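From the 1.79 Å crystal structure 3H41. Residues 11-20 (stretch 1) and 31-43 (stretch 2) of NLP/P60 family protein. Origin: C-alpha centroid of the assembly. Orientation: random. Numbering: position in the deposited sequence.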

# COMPACT_ATOMS: atom_id res chain seq x y z
N ILE A 11 8.41 -9.85 4.02
CA ILE A 11 8.49 -9.55 2.59
C ILE A 11 9.90 -9.15 2.17
O ILE A 11 10.49 -8.26 2.78
CB ILE A 11 7.49 -8.43 2.21
CG1 ILE A 11 6.09 -8.80 2.67
CG2 ILE A 11 7.55 -8.11 0.71
CD1 ILE A 11 5.50 -10.06 2.10
N ASP A 12 10.42 -9.80 1.12
CA ASP A 12 11.81 -9.68 0.70
C ASP A 12 11.92 -8.99 -0.65
O ASP A 12 12.99 -8.98 -1.24
CB ASP A 12 12.51 -11.05 0.71
CG ASP A 12 14.05 -10.95 0.61
OD1 ASP A 12 14.63 -10.09 1.29
OD2 ASP A 12 14.68 -11.70 -0.17
N VAL A 13 10.82 -8.39 -1.13
CA VAL A 13 10.83 -7.68 -2.40
C VAL A 13 10.23 -6.32 -2.15
O VAL A 13 9.60 -6.06 -1.10
CB VAL A 13 10.06 -8.48 -3.55
CG1 VAL A 13 10.88 -9.69 -3.99
CG2 VAL A 13 8.65 -8.89 -3.12
N SER A 14 10.43 -5.41 -3.10
CA SER A 14 9.93 -4.03 -2.88
C SER A 14 8.43 -4.05 -2.59
O SER A 14 7.96 -3.44 -1.62
CB SER A 14 10.26 -3.13 -4.05
OG SER A 14 9.73 -3.68 -5.25
N ALA A 15 7.69 -4.78 -3.40
CA ALA A 15 6.31 -5.09 -3.07
C ALA A 15 5.90 -6.47 -3.62
O ALA A 15 6.22 -6.83 -4.78
CB ALA A 15 5.36 -3.97 -3.52
N ALA A 16 5.32 -7.28 -2.73
CA ALA A 16 4.76 -8.59 -3.08
C ALA A 16 3.27 -8.47 -3.37
O ALA A 16 2.53 -7.86 -2.62
CB ALA A 16 4.97 -9.61 -1.98
N THR A 17 2.84 -9.14 -4.43
CA THR A 17 1.44 -9.16 -4.82
C THR A 17 0.86 -10.49 -4.37
O THR A 17 1.45 -11.55 -4.64
CB THR A 17 1.38 -9.02 -6.34
OG1 THR A 17 1.98 -7.76 -6.68
CG2 THR A 17 -0.07 -9.05 -6.84
N LEU A 18 -0.24 -10.41 -3.62
CA LEU A 18 -0.91 -11.57 -3.10
C LEU A 18 -2.14 -11.92 -3.97
O LEU A 18 -2.96 -11.06 -4.32
CB LEU A 18 -1.35 -11.32 -1.66
CG LEU A 18 -0.22 -11.54 -0.62
CD1 LEU A 18 0.85 -10.47 -0.74
CD2 LEU A 18 -0.86 -11.54 0.77
N TRP A 19 -2.25 -13.20 -4.27
CA TRP A 19 -3.25 -13.74 -5.23
C TRP A 19 -4.36 -14.46 -4.46
O TRP A 19 -4.12 -14.96 -3.37
CB TRP A 19 -2.57 -14.70 -6.24
CG TRP A 19 -1.63 -13.94 -7.13
CD1 TRP A 19 -0.43 -13.42 -6.75
CD2 TRP A 19 -1.82 -13.53 -8.50
NE1 TRP A 19 0.14 -12.73 -7.77
CE2 TRP A 19 -0.68 -12.78 -8.87
CE3 TRP A 19 -2.82 -13.75 -9.46
CZ2 TRP A 19 -0.52 -12.22 -10.16
CZ3 TRP A 19 -2.67 -13.19 -10.71
CH2 TRP A 19 -1.52 -12.45 -11.07
N THR A 20 -5.56 -14.52 -5.04
CA THR A 20 -6.67 -15.21 -4.43
C THR A 20 -6.49 -16.72 -4.53
O THR A 20 -7.14 -17.45 -3.83
CB THR A 20 -8.01 -14.85 -5.11
OG1 THR A 20 -7.90 -15.13 -6.52
CG2 THR A 20 -8.33 -13.37 -4.87
N PRO A 31 6.94 -10.71 -13.96
CA PRO A 31 7.77 -9.72 -13.24
C PRO A 31 7.23 -9.25 -11.87
O PRO A 31 7.97 -8.66 -11.08
CB PRO A 31 7.88 -8.55 -14.22
CG PRO A 31 7.39 -9.05 -15.54
CD PRO A 31 6.60 -10.28 -15.33
N SER A 32 5.98 -9.55 -11.58
CA SER A 32 5.45 -9.35 -10.23
C SER A 32 5.82 -10.47 -9.25
O SER A 32 5.69 -10.27 -8.01
CB SER A 32 3.91 -9.16 -10.26
OG SER A 32 3.26 -10.40 -10.43
N ALA A 33 6.24 -11.63 -9.77
CA ALA A 33 6.34 -12.85 -8.94
C ALA A 33 7.79 -13.29 -8.66
O ALA A 33 8.00 -14.22 -7.90
CB ALA A 33 5.58 -13.97 -9.59
N THR A 34 8.75 -12.61 -9.27
CA THR A 34 10.17 -12.92 -9.12
C THR A 34 10.74 -12.19 -7.90
O THR A 34 10.10 -11.32 -7.32
CB THR A 34 10.96 -12.49 -10.37
OG1 THR A 34 10.67 -11.10 -10.68
CG2 THR A 34 10.59 -13.39 -11.56
N ASN A 35 11.97 -12.56 -7.53
CA ASN A 35 12.71 -11.86 -6.51
C ASN A 35 14.07 -11.59 -7.11
O ASN A 35 14.82 -12.52 -7.30
CB ASN A 35 12.87 -12.68 -5.23
CG ASN A 35 13.55 -11.88 -4.13
OD1 ASN A 35 14.17 -10.89 -4.40
ND2 ASN A 35 13.42 -12.33 -2.90
N PRO A 36 14.39 -10.33 -7.44
CA PRO A 36 13.56 -9.13 -7.26
C PRO A 36 12.41 -9.01 -8.25
O PRO A 36 12.38 -9.67 -9.29
CB PRO A 36 14.54 -8.00 -7.52
CG PRO A 36 15.52 -8.59 -8.50
CD PRO A 36 15.65 -10.02 -8.12
N VAL A 37 11.45 -8.17 -7.89
CA VAL A 37 10.34 -7.82 -8.78
C VAL A 37 10.76 -6.75 -9.77
O VAL A 37 11.73 -6.04 -9.53
CB VAL A 37 9.11 -7.33 -7.98
CG1 VAL A 37 8.56 -8.45 -7.09
CG2 VAL A 37 9.37 -6.05 -7.15
N ASP A 38 9.99 -6.60 -10.86
CA ASP A 38 10.03 -5.38 -11.66
C ASP A 38 8.61 -4.89 -11.93
O ASP A 38 7.98 -5.27 -12.91
CB ASP A 38 10.81 -5.59 -12.96
CG ASP A 38 10.99 -4.29 -13.74
OD1 ASP A 38 10.32 -3.25 -13.48
OD2 ASP A 38 11.81 -4.33 -14.65
N LEU A 39 8.11 -4.06 -11.03
CA LEU A 39 6.71 -3.68 -11.05
C LEU A 39 6.37 -2.60 -12.07
O LEU A 39 5.20 -2.49 -12.46
CB LEU A 39 6.25 -3.25 -9.65
CG LEU A 39 6.28 -4.39 -8.61
CD1 LEU A 39 5.91 -3.94 -7.20
CD2 LEU A 39 5.39 -5.56 -9.04
N TRP A 40 7.35 -1.80 -12.48
CA TRP A 40 7.14 -0.90 -13.62
C TRP A 40 7.02 -1.71 -14.92
O TRP A 40 6.13 -1.46 -15.73
CB TRP A 40 8.22 0.18 -13.75
CG TRP A 40 8.27 1.18 -12.63
CD1 TRP A 40 9.36 1.47 -11.89
CD2 TRP A 40 7.19 1.99 -12.10
NE1 TRP A 40 9.06 2.43 -10.97
CE2 TRP A 40 7.73 2.75 -11.06
CE3 TRP A 40 5.84 2.15 -12.41
CZ2 TRP A 40 6.98 3.64 -10.32
CZ3 TRP A 40 5.08 3.07 -11.68
CH2 TRP A 40 5.66 3.79 -10.64
N LYS A 41 7.90 -2.68 -15.13
CA LYS A 41 7.71 -3.60 -16.24
C LYS A 41 6.35 -4.28 -16.20
O LYS A 41 5.68 -4.38 -17.23
CB LYS A 41 8.78 -4.68 -16.28
CG LYS A 41 8.64 -5.58 -17.49
CD LYS A 41 9.57 -6.81 -17.42
CE LYS A 41 10.78 -6.70 -18.29
NZ LYS A 41 11.26 -8.07 -18.66
N TRP A 42 5.93 -4.76 -15.03
CA TRP A 42 4.64 -5.44 -14.93
C TRP A 42 3.48 -4.55 -15.37
O TRP A 42 2.73 -4.89 -16.30
CB TRP A 42 4.40 -5.89 -13.51
CG TRP A 42 3.13 -6.63 -13.31
CD1 TRP A 42 2.67 -7.68 -14.06
CD2 TRP A 42 2.22 -6.47 -12.24
NE1 TRP A 42 1.49 -8.14 -13.54
CE2 TRP A 42 1.19 -7.44 -12.42
CE3 TRP A 42 2.12 -5.57 -11.15
CZ2 TRP A 42 0.10 -7.53 -11.55
CZ3 TRP A 42 1.06 -5.67 -10.30
CH2 TRP A 42 0.06 -6.65 -10.48
N THR A 43 3.34 -3.39 -14.75
CA THR A 43 2.19 -2.52 -15.01
C THR A 43 2.25 -1.85 -16.37
O THR A 43 1.23 -1.70 -17.06
CB THR A 43 2.02 -1.44 -13.91
OG1 THR A 43 3.23 -0.71 -13.76
CG2 THR A 43 1.61 -2.08 -12.61
O HOH W 1 14.28 -7.84 -3.84
O HOH W 2 12.22 -6.46 -5.28
O HOH W 3 4.65 -8.04 -6.77
O HOH W 4 2.95 -12.14 -8.32

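How do the two backbones lie against each other? Stretch 1 becomes a strand at Ala 15 through Trp 19, while stretch 2 starts in a weakly bonded helix at about Pro 31 to Ala 33, runs as a loop, and enters a second helix at Leu 39. The chains approach in opposite order: Val 13 CA lies 5.8 Å from Pro 36 CA, and Thr 17 CA lies 6.7 Å from Ser 32 CA. A cis peptide bond precedes Pro 36, and Thr 34 OG1 donates to Pro 36 O at 2.6 Å, tying that loop to itself. Asp 38 caps the second helix, its OD1 accepting from Lys 41 N at 3.0 Å.

What links the backbones where no direct hydrogen bond joins them? Waters do. Water 2 accepts from Ser 14 N at 3.0 Å and from Val 37 N at 3.2 Å, linking two amides. Water 3 donates to Ala 15 O and to Ser 32 O, both at 2.8 Å, and accepts from Thr 17 OG1 at 2.7 Å, so both its protons and a lone pair are used.

Which apolar side chains meet? Val 13 and Val 37 both point toward the opposing stretch, bringing Val 13 CB within 3.8 Å of Val 37 CG1. Farther along, Leu 39 reaches in from the first turn of the helix, and its CD1 rests 3.7 Å from Ala 15 CB. The contact is methyl to methyl, with no polar atom involved.

Where do polar side chains take over? At one end, Asn 35 ND2 donates to Asp 12 OD2 at 3.1 Å, a direct bond between an amide and a carboxylate. At the other, water 4 accepts from Trp 19 NE1 at 2.9 Å and donates to Ser 32 OG at 2.8 Å. That hydroxyl sits at the indole's edge, 4.2 Å from Trp 19 CZ2; Ser 32 OG is 4.7 Å from Trp 19 NE1, too far for a direct bond, and the water spans the gap.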